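Local structure of isomerase prhC (Penicillium brasilianum, 5X9J) at residues Q154-M157 against N158-A161; A51-T54 against E55-T59; I95-G98 against T99-V102; S25-E28 against K29-L33. The protein acts as an isomerase in the fungal biosynthesis of paraherquonin, a meroterpenoid with a highly congested hexacyclic skeleton, and works as a homodimer. All blocks are in the same frame, centred on the assembly; numbering follows the deposited sequence.

All four interactions are local, each made within one continuous run of chain; interaction 4 touches both 2 and 3, while interaction 1 touches none of them. Interactions 3 and 4 are neighbours with centres about 13 Å apart: V102 CG1 lies 3.7 Å from L30 CD1, and M100 SD lies 3.9 Å from I31 CG1, so the first helix packs on strand 101-103. Interaction 2 reaches the same helix from outside it, L52 CD1 being 3.9 Å from L33 CD1 of interaction 4. Interaction 1, on helix 150-162, stands apart, about 37 Å from interaction 4 between centres, on the opposite side of the chain's centre from interactions 2 and 4. Interactions 1, 3 and 4 each include residues that meet the second subunit.

Interaction 1 (Q154-M157 against N158-A161); sequences QDLM and NRLA
L156 and L160 meet one turn apart in the alpha-helix 150-162, and they form the close-packed side of this i to i+4 contact. L156 CD1 lies 3.9 Å from L160 CG, the two branched chains passing at a slant, and the main chain behind them is tied by the bond from L160 N to L156 O (2.8 Å). Leucine suits both places because this side is buried: W83 and I86 of helix 73-86 touch L156 and L160 respectively, while L169 of helix 167-173 packs on M157 and L160. The outer side is polar and looser. There R159 passes its guanidinium by L156, whose CD1 sits over one face, offset toward the rim. The NE of R159 makes only a weak bond to D155 O, and NH1 is held more firmly by the carbonyls of G121 and P123. Between the exposed D155 and N158 a water gives a hydrogen to D155 OD1 and accepts one from N158 ND2. Q154 suits its place by its length: its chain bends at chi2 (56°), and the end comes round to N158. NE2 donates to N158 OD1 at 2.9 Å, arriving from above that carbonyl's plane, with the two amides turned 55° apart.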
loop_
_atom_site.group_PDB
_atom_site.type_symbol
_atom_site.label_atom_id
_atom_site.label_comp_id
_atom_site.label_asym_id
_atom_site.label_seq_id
_atom_site.Cartn_x
_atom_site.Cartn_y
_atom_site.Cartn_z
ATOM N N GLN B 154 8.953 -5.436 10.220
ATOM C CA GLN B 154 10.174 -6.208 10.427
ATOM C C GLN B 154 10.879 -5.787 11.713
ATOM O O GLN B 154 11.455 -6.627 12.409
ATOM C CB GLN B 154 11.127 -6.069 9.234
ATOM C CG GLN B 154 12.332 -7.002 9.345
ATOM C CD GLN B 154 11.928 -8.490 9.515
ATOM O OE1 GLN B 154 11.095 -9.014 8.768
ATOM N NE2 GLN B 154 12.515 -9.160 10.514
ATOM N N ASP B 155 10.854 -4.492 12.032
ATOM C CA ASP B 155 11.447 -4.018 13.280
ATOM C C ASP B 155 10.727 -4.613 14.484
ATOM O O ASP B 155 11.366 -5.009 15.465
ATOM C CB ASP B 155 11.407 -2.488 13.356
ATOM C CG ASP B 155 12.438 -1.810 12.447
ATOM O OD1 ASP B 155 13.376 -2.495 11.967
ATOM O OD2 ASP B 155 12.312 -0.578 12.220
ATOM N N LEU B 156 9.393 -4.690 14.426
ATOM C CA LEU B 156 8.647 -5.351 15.495
ATOM C C LEU B 156 9.066 -6.809 15.624
ATOM O O LEU B 156 9.347 -7.287 16.729
ATOM C CB LEU B 156 7.142 -5.250 15.247
ATOM C CG LEU B 156 6.295 -6.089 16.223
ATOM C CD1 LEU B 156 6.470 -5.612 17.675
ATOM C CD2 LEU B 156 4.833 -6.072 15.839
ATOM N N MET B 157 9.129 -7.526 14.495
ATOM C CA MET B 157 9.526 -8.930 14.524
ATOM C C MET B 157 10.924 -9.102 15.103
ATOM O O MET B 157 11.181 -10.060 15.842
ATOM C CB MET B 157 9.464 -9.538 13.121
ATOM C CG MET B 157 8.082 -9.535 12.519
ATOM S SD MET B 157 6.922 -10.444 13.563
ATOM C CE MET B 157 7.699 -12.055 13.537
ATOM N N ASN B 158 11.844 -8.198 14.766
ATOM C CA ASN B 158 13.185 -8.265 15.339
ATOM C C ASN B 158 13.150 -8.042 16.850
ATOM O O ASN B 158 13.839 -8.734 17.602
ATOM C CB ASN B 158 14.099 -7.231 14.676
ATOM C CG ASN B 158 14.445 -7.584 13.234
ATOM O OD1 ASN B 158 14.300 -8.727 12.797
ATOM N ND2 ASN B 158 14.922 -6.598 12.496
ATOM N N ARG B 159 12.368 -7.061 17.312
ATOM C CA ARG B 159 12.272 -6.815 18.747
ATOM C C ARG B 159 11.632 -7.998 19.464
ATOM O O ARG B 159 12.074 -8.378 20.554
ATOM C CB ARG B 159 11.490 -5.526 19.008
ATOM C CG ARG B 159 12.272 -4.248 18.665
ATOM C CD ARG B 159 11.461 -2.988 18.990
ATOM N NE ARG B 159 10.508 -2.684 17.923
ATOM C CZ ARG B 159 9.305 -2.133 18.094
ATOM N NH1 ARG B 159 8.855 -1.811 19.312
ATOM N NH2 ARG B 159 8.540 -1.906 17.034
ATOM N N LEU B 160 10.601 -8.597 18.859
ATOM C CA LEU B 160 9.973 -9.778 19.441
ATOM C C LEU B 160 10.943 -10.948 19.493
ATOM O O LEU B 160 10.974 -11.693 20.482
ATOM C CB LEU B 160 8.725 -10.173 18.640
ATOM C CG LEU B 160 7.526 -9.225 18.673
ATOM C CD1 LEU B 160 6.430 -9.738 17.735
ATOM C CD2 LEU B 160 6.988 -9.055 20.103
ATOM N N ALA B 161 11.733 -11.141 18.428
ATOM C CA ALA B 161 12.636 -12.285 18.396
ATOM C C ALA B 161 13.725 -12.164 19.453
ATOM O O ALA B 161 14.145 -13.175 20.021
ATOM C CB ALA B 161 13.258 -12.447 17.008
HETATM O O HOH W 1 15.232 -4.239 13.452
#

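Interaction 2 (A51-T54 against E55-T59); sequences ALRT and ESCLT
T54 and C57 close a tight corner between them, and R53 just before it runs over the cysteine. The carbonyl of T54 accepts from C57 N at 3.2 Å; the N-H points fairly straight at the oxygen (162°) but reaches it from well above the carbonyl plane. T54 O also accepts from N73 ND2, and T54 OG1 is bonded to D142 OD1, so threonine serves here by joining the corner to the strand beside it. The unit is a type I beta turn, T54 to C57, with E55 and S56 at its outer corner; it leads the chain into strand 57-61, which runs parallel to 141-148 in the mixed sheet. Small C57 lets the arginine lie close: R53 CB is 3.7 Å from C57 CB, and CG and CD both pass near SG. From there the R53 chain stays extended (chi2 175°, chi3 -175°), which carries the guanidinium along to T59. A water at the guanidinium edge accepts from R53 NH2 at 2.8 Å and is hydrogen-bonded to T59 OG1 at 2.7 Å. A leucine in place of R53 would probably leave that water without its donor and T59 OG1 without its link to the preceding segment. R53 NH1 itself lies 3.1 Å from T59 OG1.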
loop_
_atom_site.group_PDB
_atom_site.type_symbol
_atom_site.label_atom_id
_atom_site.label_comp_id
_atom_site.label_asym_id
_atom_site.label_seq_id
_atom_site.Cartn_x
_atom_site.Cartn_y
_atom_site.Cartn_z
ATOM N N ALA B 51 -17.843 -12.742 11.419
ATOM C CA ALA B 51 -19.209 -12.505 10.979
ATOM C C ALA B 51 -19.293 -11.444 9.889
ATOM O O ALA B 51 -20.296 -11.385 9.170
ATOM C CB ALA B 51 -20.076 -12.098 12.170
ATOM N N LEU B 52 -18.280 -10.590 9.758
ATOM C CA LEU B 52 -18.277 -9.603 8.688
ATOM C C LEU B 52 -17.822 -10.181 7.346
ATOM O O LEU B 52 -18.014 -9.541 6.306
ATOM C CB LEU B 52 -17.389 -8.421 9.089
ATOM C CG LEU B 52 -17.482 -7.167 8.217
ATOM C CD1 LEU B 52 -18.893 -6.587 8.270
ATOM C CD2 LEU B 52 -16.437 -6.142 8.647
ATOM N N ARG B 53 -17.242 -11.373 7.337
ATOM C CA ARG B 53 -16.672 -11.955 6.133
ATOM C C ARG B 53 -17.576 -13.039 5.565
ATOM O O ARG B 53 -18.241 -13.764 6.306
ATOM C CB ARG B 53 -15.301 -12.556 6.430
ATOM C CG ARG B 53 -14.357 -11.556 7.012
ATOM C CD ARG B 53 -13.064 -12.204 7.405
ATOM N NE ARG B 53 -12.222 -11.230 8.083
ATOM C CZ ARG B 53 -10.900 -11.207 8.004
ATOM N NH1 ARG B 53 -10.262 -12.109 7.241
ATOM N NH2 ARG B 53 -10.226 -10.269 8.669
ATOM N N THR B 54 -17.583 -13.152 4.240
ATOM C CA THR B 54 -18.140 -14.347 3.624
ATOM C C THR B 54 -17.328 -15.564 4.042
ATOM O O THR B 54 -16.183 -15.454 4.494
ATOM C CB THR B 54 -18.133 -14.223 2.106
ATOM O OG1 THR B 54 -16.774 -14.162 1.648
ATOM C CG2 THR B 54 -18.854 -12.965 1.682
ATOM N N GLU B 55 -17.932 -16.748 3.883
ATOM C CA GLU B 55 -17.233 -17.981 4.236
ATOM C C GLU B 55 -15.977 -18.187 3.396
ATOM O O GLU B 55 -15.003 -18.779 3.873
ATOM C CB GLU B 55 -18.162 -19.190 4.082
ATOM C CG GLU B 55 -19.123 -19.394 5.254
ATOM C CD GLU B 55 -19.587 -20.842 5.391
ATOM O OE1 GLU B 55 -19.023 -21.723 4.696
ATOM O OE2 GLU B 55 -20.515 -21.094 6.197
ATOM N N SER B 56 -15.976 -17.720 2.153
ATOM C CA SER B 56 -14.839 -17.922 1.265
ATOM C C SER B 56 -13.881 -16.729 1.246
ATOM O O SER B 56 -12.991 -16.684 0.395
ATOM C CB SER B 56 -15.328 -18.229 -0.152
ATOM O OG SER B 56 -16.174 -17.199 -0.624
ATOM N N CYS B 57 -14.029 -15.780 2.172
ATOM C CA CYS B 57 -13.193 -14.585 2.161
ATOM C C CYS B 57 -11.716 -14.946 2.270
ATOM O O CYS B 57 -11.322 -15.790 3.076
ATOM C CB CYS B 57 -13.582 -13.657 3.318
ATOM S SG CYS B 57 -12.718 -12.048 3.295
ATOM N N LEU B 58 -10.894 -14.288 1.467
ATOM C CA LEU B 58 -9.449 -14.443 1.539
ATOM C C LEU B 58 -8.801 -13.103 1.858
ATOM O O LEU B 58 -9.238 -12.065 1.360
ATOM C CB LEU B 58 -8.889 -14.990 0.219
ATOM C CG LEU B 58 -9.298 -16.426 -0.126
ATOM C CD1 LEU B 58 -8.825 -16.796 -1.527
ATOM C CD2 LEU B 58 -8.727 -17.384 0.910
ATOM N N THR B 59 -7.746 -13.139 2.674
ATOM C CA THR B 59 -6.933 -11.973 3.001
ATOM C C THR B 59 -5.580 -12.097 2.307
ATOM O O THR B 59 -4.876 -13.094 2.494
ATOM C CB THR B 59 -6.729 -11.845 4.515
ATOM O OG1 THR B 59 -7.998 -11.749 5.165
ATOM C CG2 THR B 59 -5.902 -10.590 4.843
HETATM O O HOH W 2 -7.605 -10.585 7.596
#

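Interaction 3 (I95-G98 against T99-V102); sequences IDEG and TMVV
T99 folds its side chain back against D96, three residues earlier. At CB, 3.7 Å from D96 O, the side chain forks. One branch, OG1, is placed between the backbone N and the carbonyl carbon (chi1 68°), and from there it donates to D96 O at 2.9 Å, in the carbonyl plane. The other branch, CG2, lies against the D96 carboxylate, coming as near as 3.0 Å to OD2, a short approach, with the two side chains crossing near a right angle. D96 O takes a second hydrogen from T99 N (3.0 Å), this one from above the carbonyl plane, so a single oxygen is gripped by the backbone N-H and the hydroxyl of the same threonine. The two bonds hold the short 3-10 turn that leads from strand 90-94 into strand 101-103, with M100 N bonded to E97 O as the next step. Replacing T99 by a valine would keep the bulk but is likely to leave D96 O with one donor instead of two and the turn less firmly fixed. Aspartate suits its place because OD2 forms a salt bridge with R112, while W145 of the second subunit packs on both D96 and T99. The hydroxyl spends its hydrogen on the backbone carbonyl, and the carboxylate charge is probably balanced by R112.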
loop_
_atom_site.group_PDB
_atom_site.type_symbol
_atom_site.label_atom_id
_atom_site.label_comp_id
_atom_site.label_asym_id
_atom_site.label_seq_id
_atom_site.Cartn_x
_atom_site.Cartn_y
_atom_site.Cartn_z
ATOM N N ILE B 95 -7.502 6.710 8.279
ATOM C CA ILE B 95 -6.874 8.026 8.261
ATOM C C ILE B 95 -7.050 8.623 6.872
ATOM O O ILE B 95 -7.315 7.914 5.892
ATOM C CB ILE B 95 -5.372 7.972 8.616
ATOM C CG1 ILE B 95 -4.621 7.095 7.598
ATOM C CG2 ILE B 95 -5.169 7.462 10.050
ATOM C CD1 ILE B 95 -3.079 7.117 7.736
ATOM N N ASP B 96 -6.883 9.945 6.796
ATOM C CA ASP B 96 -6.755 10.666 5.526
ATOM C C ASP B 96 -7.909 10.305 4.594
ATOM O O ASP B 96 -7.721 9.838 3.468
ATOM C CB ASP B 96 -5.389 10.367 4.885
ATOM C CG ASP B 96 -5.085 11.260 3.681
ATOM O OD1 ASP B 96 -5.685 12.353 3.580
ATOM O OD2 ASP B 96 -4.237 10.866 2.835
ATOM N N GLU B 97 -9.124 10.502 5.110
ATOM C CA GLU B 97 -10.318 9.956 4.479
ATOM C C GLU B 97 -10.575 10.532 3.101
ATOM O O GLU B 97 -11.247 9.880 2.293
ATOM C CB GLU B 97 -11.546 10.206 5.358
ATOM C CG GLU B 97 -11.709 9.192 6.455
ATOM C CD GLU B 97 -12.877 9.510 7.379
ATOM O OE1 GLU B 97 -14.008 9.722 6.879
ATOM O OE2 GLU B 97 -12.646 9.547 8.607
ATOM N N GLY B 98 -10.079 11.738 2.820
ATOM C CA GLY B 98 -10.246 12.312 1.497
ATOM C C GLY B 98 -9.540 11.545 0.388
ATOM O O GLY B 98 -9.839 11.765 -0.790
ATOM N N THR B 99 -8.601 10.660 0.724
ATOM C CA THR B 99 -7.901 9.927 -0.327
ATOM C C THR B 99 -8.530 8.576 -0.617
ATOM O O THR B 99 -8.052 7.858 -1.506
ATOM C CB THR B 99 -6.425 9.751 0.017
ATOM O OG1 THR B 99 -6.291 8.864 1.129
ATOM C CG2 THR B 99 -5.844 11.082 0.368
ATOM N N MET B 100 -9.601 8.248 0.092
ATOM C CA MET B 100 -10.340 7.009 -0.096
ATOM C C MET B 100 -10.814 6.865 -1.539
ATOM O O MET B 100 -11.172 7.847 -2.185
ATOM C CB MET B 100 -11.527 7.037 0.857
ATOM C CG MET B 100 -12.316 5.808 1.009
ATOM S SD MET B 100 -13.513 6.169 2.325
ATOM C CE MET B 100 -12.494 6.112 3.772
ATOM N N VAL B 101 -10.819 5.634 -2.045
ATOM C CA VAL B 101 -11.234 5.353 -3.419
ATOM C C VAL B 101 -12.414 4.398 -3.353
ATOM O O VAL B 101 -12.274 3.279 -2.853
ATOM C CB VAL B 101 -10.082 4.748 -4.242
ATOM C CG1 VAL B 101 -10.492 4.582 -5.720
ATOM C CG2 VAL B 101 -8.821 5.623 -4.110
ATOM N N VAL B 102 -13.572 4.829 -3.850
ATOM C CA VAL B 102 -14.800 4.039 -3.737
ATOM C C VAL B 102 -15.290 3.648 -5.131
ATOM O O VAL B 102 -15.607 4.519 -5.951
ATOM C CB VAL B 102 -15.897 4.794 -2.969
ATOM C CG1 VAL B 102 -17.021 3.845 -2.618
ATOM C CG2 VAL B 102 -15.328 5.438 -1.705
#

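Interaction 4 (S25-E28 against K29-L33); sequences STRE and KLIAL
T26 and L30, one turn apart, lie side by side and point the same way, T26 CG2 being 4.0 Å from L30 CD1, in the first turns of the alpha-helix 26-43. Next to them R27 crosses I31 at a slant, with CG 3.8 Å from I31 CD1. The i to i+4 backbone bonds, such as I31 N to R27 O (3.0 Å), set these pairs in step. Outside this shell lie the neighbours that suit the residue types: V102 of strand 101-103 touches L30 and I31, whose aliphatic chains suit it, and also R27, and A134 packs on L30. R27 needs its length. With CG anti to the backbone N (chi1 172°), its chain leads to salt bridges with E104 and, across the dimer, with D103 of the second subunit. The start of the helix is held by a capping box. S25, at the N-cap, accepts from E28 N through OG at 3.2 Å, a role for which a short hydroxyl is well fitted. E28 returns the bond, its chain extended beyond CG so that the carboxylate reaches back to the residue before the helix. There E28 OE2 takes two hydrogens, one from S25 N and one from S25 OG, each at 3.0 Å, with OG meeting its anti lone pair.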
loop_
_atom_site.group_PDB
_atom_site.type_symbol
_atom_site.label_atom_id
_atom_site.label_comp_id
_atom_site.label_asym_id
_atom_site.label_seq_id
_atom_site.Cartn_x
_atom_site.Cartn_y
_atom_site.Cartn_z
ATOM N N SER B 25 -26.871 5.453 -0.514
ATOM C CA SER B 25 -26.261 5.091 -1.783
ATOM C C SER B 25 -25.275 3.938 -1.593
ATOM O O SER B 25 -24.877 3.590 -0.469
ATOM C CB SER B 25 -25.541 6.292 -2.396
ATOM O OG SER B 25 -24.500 6.728 -1.537
ATOM N N THR B 26 -24.889 3.332 -2.719
ATOM C CA THR B 26 -23.831 2.328 -2.691
ATOM C C THR B 26 -22.538 2.918 -2.140
ATOM O O THR B 26 -21.849 2.270 -1.345
ATOM C CB THR B 26 -23.614 1.741 -4.089
ATOM O OG1 THR B 26 -24.803 1.059 -4.510
ATOM C CG2 THR B 26 -22.456 0.734 -4.090
ATOM N N ARG B 27 -22.217 4.163 -2.507
ATOM C CA ARG B 27 -20.992 4.775 -1.999
ATOM C C ARG B 27 -21.003 4.847 -0.474
ATOM O O ARG B 27 -20.006 4.510 0.179
ATOM C CB ARG B 27 -20.789 6.169 -2.602
ATOM C CG ARG B 27 -19.628 6.945 -1.963
ATOM C CD ARG B 27 -19.332 8.258 -2.685
ATOM N NE ARG B 27 -18.934 7.965 -4.046
ATOM C CZ ARG B 27 -17.682 7.982 -4.496
ATOM N NH1 ARG B 27 -16.674 8.336 -3.710
ATOM N NH2 ARG B 27 -17.453 7.668 -5.760
ATOM N N GLU B 28 -22.135 5.250 0.113
ATOM C CA GLU B 28 -22.211 5.368 1.565
ATOM C C GLU B 28 -22.104 4.007 2.237
ATOM O O GLU B 28 -21.435 3.877 3.267
ATOM C CB GLU B 28 -23.509 6.070 1.973
ATOM C CG GLU B 28 -23.604 7.497 1.459
ATOM C CD GLU B 28 -24.978 8.115 1.682
ATOM O OE1 GLU B 28 -25.161 8.825 2.687
ATOM O OE2 GLU B 28 -25.880 7.883 0.857
ATOM N N LYS B 29 -22.761 2.986 1.677
ATOM C CA LYS B 29 -22.657 1.643 2.238
ATOM C C LYS B 29 -21.215 1.142 2.213
ATOM O O LYS B 29 -20.765 0.481 3.152
ATOM C CB LYS B 29 -23.549 0.665 1.473
ATOM C CG LYS B 29 -25.048 0.937 1.557
ATOM C CD LYS B 29 -25.810 -0.177 0.852
ATOM C CE LYS B 29 -27.113 0.321 0.251
ATOM N NZ LYS B 29 -27.743 -0.709 -0.633
ATOM N N LEU B 30 -20.482 1.436 1.140
ATOM C CA LEU B 30 -19.099 0.980 1.068
ATOM C C LEU B 30 -18.239 1.704 2.093
ATOM O O LEU B 30 -17.396 1.086 2.750
ATOM C CB LEU B 30 -18.558 1.179 -0.350
ATOM C CG LEU B 30 -19.095 0.189 -1.400
ATOM C CD1 LEU B 30 -18.721 0.619 -2.799
ATOM C CD2 LEU B 30 -18.571 -1.223 -1.135
ATOM N N ILE B 31 -18.441 3.017 2.243
ATOM C CA ILE B 31 -17.701 3.769 3.251
ATOM C C ILE B 31 -18.038 3.254 4.642
ATOM O O ILE B 31 -17.146 3.039 5.471
ATOM C CB ILE B 31 -17.987 5.277 3.106
ATOM C CG1 ILE B 31 -17.395 5.795 1.796
ATOM C CG2 ILE B 31 -17.415 6.079 4.298
ATOM C CD1 ILE B 31 -17.917 7.171 1.394
ATOM N N ALA B 32 -19.325 3.008 4.909
ATOM C CA ALA B 32 -19.724 2.465 6.207
ATOM C C ALA B 32 -19.099 1.098 6.445
ATOM O O ALA B 32 -18.695 0.775 7.570
ATOM C CB ALA B 32 -21.251 2.370 6.294
ATOM N N LEU B 33 -19.022 0.272 5.398
ATOM C CA LEU B 33 -18.408 -1.043 5.550
ATOM C C LEU B 33 -16.934 -0.921 5.937
ATOM O O LEU B 33 -16.447 -1.666 6.790
ATOM C CB LEU B 33 -18.570 -1.845 4.256
ATOM C CG LEU B 33 -18.023 -3.275 4.322
ATOM C CD1 LEU B 33 -18.816 -4.097 5.315
ATOM C CD2 LEU B 33 -18.040 -3.930 2.943
#